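Local coordinates for cytoplasmic export protein 1 (Saccharomyces cerevisiae, PDB 3VWA), which binds tRNA and serves in the yeast nuclear tRNA export machinery, where it may collect tRNA from export receptors at the nuclear pore and hand it to translation, at residues 326-329 with 330-334; 336-339 with 340-344. All blocks are in the same frame, centred on the assembly; numbering follows the deposited sequence.

Contact 1. Residues 326-329 with 330-334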
loop_
_atom_site.group_PDB
_atom_site.type_symbol
_atom_site.label_atom_id
_atom_site.label_comp_id
_atom_site.label_asym_id
_atom_site.label_seq_id
_atom_site.Cartn_x
_atom_site.Cartn_y
_atom_site.Cartn_z
ATOM N N ALA A 326 -8.265 -10.154 -3.063
ATOM C CA ALA A 326 -6.934 -10.694 -2.651
ATOM C C ALA A 326 -5.815 -9.760 -3.123
ATOM O O ALA A 326 -4.873 -9.424 -2.363
ATOM C CB ALA A 326 -6.720 -12.148 -3.152
ATOM N N ILE A 327 -5.969 -9.234 -4.329
ATOM C CA ILE A 327 -5.008 -8.290 -4.848
ATOM C C ILE A 327 -5.009 -7.037 -4.021
ATOM O O ILE A 327 -3.958 -6.454 -3.741
ATOM C CB ILE A 327 -5.377 -7.918 -6.282
ATOM C CG1 ILE A 327 -5.723 -9.173 -7.100
ATOM C CG2 ILE A 327 -4.358 -7.053 -6.961
ATOM C CD1 ILE A 327 -4.549 -10.001 -7.525
ATOM N N VAL A 328 -6.197 -6.555 -3.673
ATOM C CA VAL A 328 -6.266 -5.273 -3.031
ATOM C C VAL A 328 -5.634 -5.430 -1.619
ATOM O O VAL A 328 -4.848 -4.582 -1.191
ATOM C CB VAL A 328 -7.719 -4.762 -2.987
ATOM C CG1 VAL A 328 -7.945 -3.856 -1.802
ATOM C CG2 VAL A 328 -8.063 -4.013 -4.259
ATOM N N LEU A 329 -5.998 -6.503 -0.925
ATOM C CA LEU A 329 -5.542 -6.729 0.468
ATOM C C LEU A 329 -4.054 -6.930 0.506
ATOM O O LEU A 329 -3.398 -6.400 1.400
ATOM C CB LEU A 329 -6.185 -7.960 1.125
ATOM C CG LEU A 329 -7.666 -7.905 1.425
ATOM C CD1 LEU A 329 -8.198 -9.322 1.705
ATOM C CD2 LEU A 329 -7.867 -6.916 2.564
ATOM N N ASP A 330 -3.549 -7.701 -0.453
ATOM C CA ASP A 330 -2.098 -7.846 -0.668
ATOM C C ASP A 330 -1.411 -6.529 -0.956
ATOM O O ASP A 330 -0.497 -6.137 -0.257
ATOM C CB ASP A 330 -1.763 -8.837 -1.810
ATOM C CG ASP A 330 -0.231 -9.010 -2.024
ATOM O OD1 ASP A 330 0.187 -9.364 -3.148
ATOM O OD2 ASP A 330 0.572 -8.831 -1.073
ATOM N N LEU A 331 -1.845 -5.816 -1.982
ATOM C CA LEU A 331 -1.061 -4.655 -2.407
ATOM C C LEU A 331 -1.163 -3.472 -1.446
ATOM O O LEU A 331 -0.218 -2.691 -1.355
ATOM C CB LEU A 331 -1.427 -4.231 -3.819
ATOM C CG LEU A 331 -1.043 -5.217 -4.921
ATOM C CD1 LEU A 331 -1.526 -4.632 -6.223
ATOM C CD2 LEU A 331 0.464 -5.488 -4.961
ATOM N N THR A 332 -2.324 -3.316 -0.801
ATOM C CA THR A 332 -2.549 -2.218 0.165
ATOM C C THR A 332 -1.618 -2.470 1.335
ATOM O O THR A 332 -0.906 -1.566 1.761
ATOM C CB THR A 332 -4.003 -2.105 0.718
ATOM O OG1 THR A 332 -4.519 -3.388 1.060
ATOM C CG2 THR A 332 -4.972 -1.452 -0.306
ATOM N N SER A 333 -1.592 -3.701 1.815
ATOM C CA SER A 333 -0.704 -4.061 2.910
ATOM C C SER A 333 0.753 -3.848 2.516
ATOM O O SER A 333 1.493 -3.209 3.245
ATOM C CB SER A 333 -0.922 -5.502 3.360
ATOM O OG SER A 333 0.162 -5.929 4.191
ATOM N N GLU A 334 1.155 -4.378 1.357
ATOM C CA GLU A 334 2.532 -4.288 0.950
ATOM C C GLU A 334 2.993 -2.831 0.890
ATOM O O GLU A 334 4.116 -2.523 1.293
ATOM C CB GLU A 334 2.785 -4.973 -0.400
ATOM C CG GLU A 334 4.262 -4.848 -0.785
ATOM C CD GLU A 334 4.525 -5.094 -2.266
ATOM O OE1 GLU A 334 4.251 -6.204 -2.757
ATOM O OE2 GLU A 334 5.036 -4.188 -2.947
#

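Contact 2. Residues 336-339 with 340-344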
loop_
_atom_site.group_PDB
_atom_site.type_symbol
_atom_site.label_atom_id
_atom_site.label_comp_id
_atom_site.label_asym_id
_atom_site.label_seq_id
_atom_site.Cartn_x
_atom_site.Cartn_y
_atom_site.Cartn_z
ATOM N N ASN A 336 1.510 -0.339 2.408
ATOM C CA ASN A 336 0.980 0.432 3.512
ATOM C C ASN A 336 0.212 1.711 3.086
ATOM O O ASN A 336 0.397 2.763 3.689
ATOM C CB ASN A 336 2.099 0.774 4.512
ATOM C CG ASN A 336 1.551 1.215 5.855
ATOM O OD1 ASN A 336 0.521 0.712 6.301
ATOM N ND2 ASN A 336 2.220 2.175 6.498
ATOM N N THR A 337 -0.634 1.601 2.052
ATOM C CA THR A 337 -1.531 2.663 1.598
ATOM C C THR A 337 -2.938 2.084 1.446
ATOM O O THR A 337 -3.094 0.930 1.101
ATOM C CB THR A 337 -1.142 3.189 0.191
ATOM O OG1 THR A 337 -1.039 2.075 -0.711
ATOM C CG2 THR A 337 0.193 3.999 0.205
ATOM N N PHE A 338 -3.949 2.915 1.612
ATOM C CA PHE A 338 -5.316 2.472 1.780
ATOM C C PHE A 338 -6.186 3.578 1.256
ATOM O O PHE A 338 -6.066 4.697 1.716
ATOM C CB PHE A 338 -5.583 2.288 3.287
ATOM C CG PHE A 338 -4.781 1.187 3.888
ATOM C CD1 PHE A 338 -3.566 1.454 4.515
ATOM C CD2 PHE A 338 -5.199 -0.113 3.776
ATOM C CE1 PHE A 338 -2.780 0.433 5.010
ATOM C CE2 PHE A 338 -4.439 -1.147 4.302
ATOM C CZ PHE A 338 -3.218 -0.864 4.920
ATOM N N PRO A 339 -7.051 3.289 0.278
ATOM C CA PRO A 339 -7.800 4.402 -0.331
ATOM C C PRO A 339 -8.965 4.862 0.530
ATOM O O PRO A 339 -9.439 4.116 1.375
ATOM C CB PRO A 339 -8.350 3.789 -1.634
ATOM C CG PRO A 339 -8.397 2.323 -1.329
ATOM C CD PRO A 339 -7.228 2.025 -0.463
ATOM N N VAL A 340 -9.420 6.089 0.298
ATOM C CA VAL A 340 -10.603 6.614 0.968
ATOM C C VAL A 340 -11.729 5.613 0.805
ATOM O O VAL A 340 -12.035 5.191 -0.289
ATOM C CB VAL A 340 -10.954 8.059 0.486
ATOM C CG1 VAL A 340 -12.384 8.459 0.823
ATOM C CG2 VAL A 340 -10.015 9.047 1.141
ATOM N N GLY A 341 -12.305 5.189 1.919
ATOM C CA GLY A 341 -13.426 4.261 1.882
ATOM C C GLY A 341 -13.036 2.796 1.936
ATOM O O GLY A 341 -13.912 1.928 1.921
ATOM N N PHE A 342 -11.732 2.507 1.969
ATOM C CA PHE A 342 -11.258 1.168 2.209
ATOM C C PHE A 342 -12.034 0.586 3.403
ATOM O O PHE A 342 -12.608 -0.518 3.356
ATOM C CB PHE A 342 -9.767 1.273 2.529
ATOM C CG PHE A 342 -9.108 -0.046 2.755
ATOM C CD1 PHE A 342 -9.029 -0.982 1.731
ATOM C CD2 PHE A 342 -8.580 -0.362 3.993
ATOM C CE1 PHE A 342 -8.447 -2.213 1.947
ATOM C CE2 PHE A 342 -7.970 -1.592 4.210
ATOM C CZ PHE A 342 -7.902 -2.511 3.179
ATOM N N ASN A 343 -12.094 1.363 4.473
ATOM C CA ASN A 343 -12.878 0.972 5.620
ATOM C C ASN A 343 -14.283 0.488 5.213
ATOM O O ASN A 343 -14.694 -0.586 5.659
ATOM C CB ASN A 343 -12.902 2.102 6.681
ATOM C CG ASN A 343 -13.773 3.324 6.277
ATOM O OD1 ASN A 343 -14.150 3.514 5.099
ATOM N ND2 ASN A 343 -14.108 4.156 7.279
ATOM N N ASP A 344 -14.992 1.233 4.331
ATOM C CA ASP A 344 -16.336 0.823 3.888
ATOM C C ASP A 344 -16.318 -0.412 3.028
ATOM O O ASP A 344 -17.230 -1.231 3.102
ATOM C CB ASP A 344 -17.071 1.972 3.162
ATOM C CG ASP A 344 -17.331 3.164 4.064
ATOM O OD1 ASP A 344 -17.309 3.010 5.308
ATOM O OD2 ASP A 344 -17.547 4.274 3.546
#

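Contact 1. Residues 326-329 with 330-334
From Ala326 O to Asp330 N (2.9 Å) and on to Leu329 O with Ser333 N, four successive i to i+4 backbone hydrogen bonds tie 326-329 to 330-334 as one unbroken run of alpha-helix. The last of them is longer: Ser333 N lies 3.3 Å from Leu329 O and sits above that carbonyl plane, 42° out of it.

One residue earlier, Val328 O is gripped twice by Thr332. Thr332 N donates to it at 2.9 Å, and Thr332 OG1 donates at 2.6 Å from the opposite face of the carbonyl plane. The threonine hydroxyl reaches back because chi1 of 44° places OG1 between its own N and carbonyl carbon; bonding to the carbonyl four residues earlier is a common way for a buried Thr or Ser to satisfy its hydroxyl inside a helix. Its methyl CG2 is left to meet Val328 CG1 at 4.1 Å, the two side chains crossing at a slant. One position back along the helix, Ile327 and Leu331 run side by side in the same direction, with Ile327 CG2 against Leu331 CD1 at 3.8 Å. It is the branch of Ile327 anti to the backbone N that makes this touch.

The Asp330 carboxylate leads away from the preceding turn, and its OD1 is hydrogen-bonded to Tyr269 OH and salt-bridged to Arg273, which also pairs with Glu334. Three helices pack on helix 321-335: Ile327, Val328 and Thr332 rest on helix 283-303, Leu329 lies against Leu360, Tyr364 and Leu368 of helix 355-368, and Val328 and Thr332 also touch Phe342 of helix 342-351.

Contact 2. Residues 336-339 with 340-344
With CG anti to its backbone N (chi1 -178°), Phe342 carries its ring back to Phe338, whose own chi1 of -66° sets CG beside its N. The two rings meet obliquely, centroids 5.0 Å apart and planes at 51°, an arrangement that is neither a parallel stack nor a T-shape. Their closest approach is modelled too tight for carbon atoms, so its detail is doubtful. Pro339 crosses Phe342 obliquely, with Pro339 CD 4.0 Å from Phe342 CB.

The backbone makes a type II beta turn from Pro339 to Phe342, closed by Phe342 N donating to Pro339 O at 2.9 Å. Gly341, with positive phi, takes the third position of the turn and is also the N-cap of the helix that follows. Upstream, Asn336 ends the preceding helix in a Schellman motif.

The loop joins helix 321-335 to helix 342-351. Phe338, Pro339 and Phe342 all press on Thr332 of the first helix, Pro339 also reaches Ile289 and Cys293 of helix 283-303, and Pro371 touches both phenylalanine side chains.

In the fold
Contact 1 is buried within helix 321-335, whereas contact 2 is a surface contact in the loop leading into helix 342-351; their centres are about 11 Å apart. Regular backbone bonding dominates the first, supplemented by one threonine hydroxyl. In the second, a single turn bond and aromatic and proline packing do the work. They meet at Thr332, whose carbonyl O probably accepts from Thr337 N, while side chains of 326-334 pack on the phenylalanines of contact 2. The two helices pack against each other as consecutive helices of an all-helical region, ahead of the first HEAT repeat at 381-419.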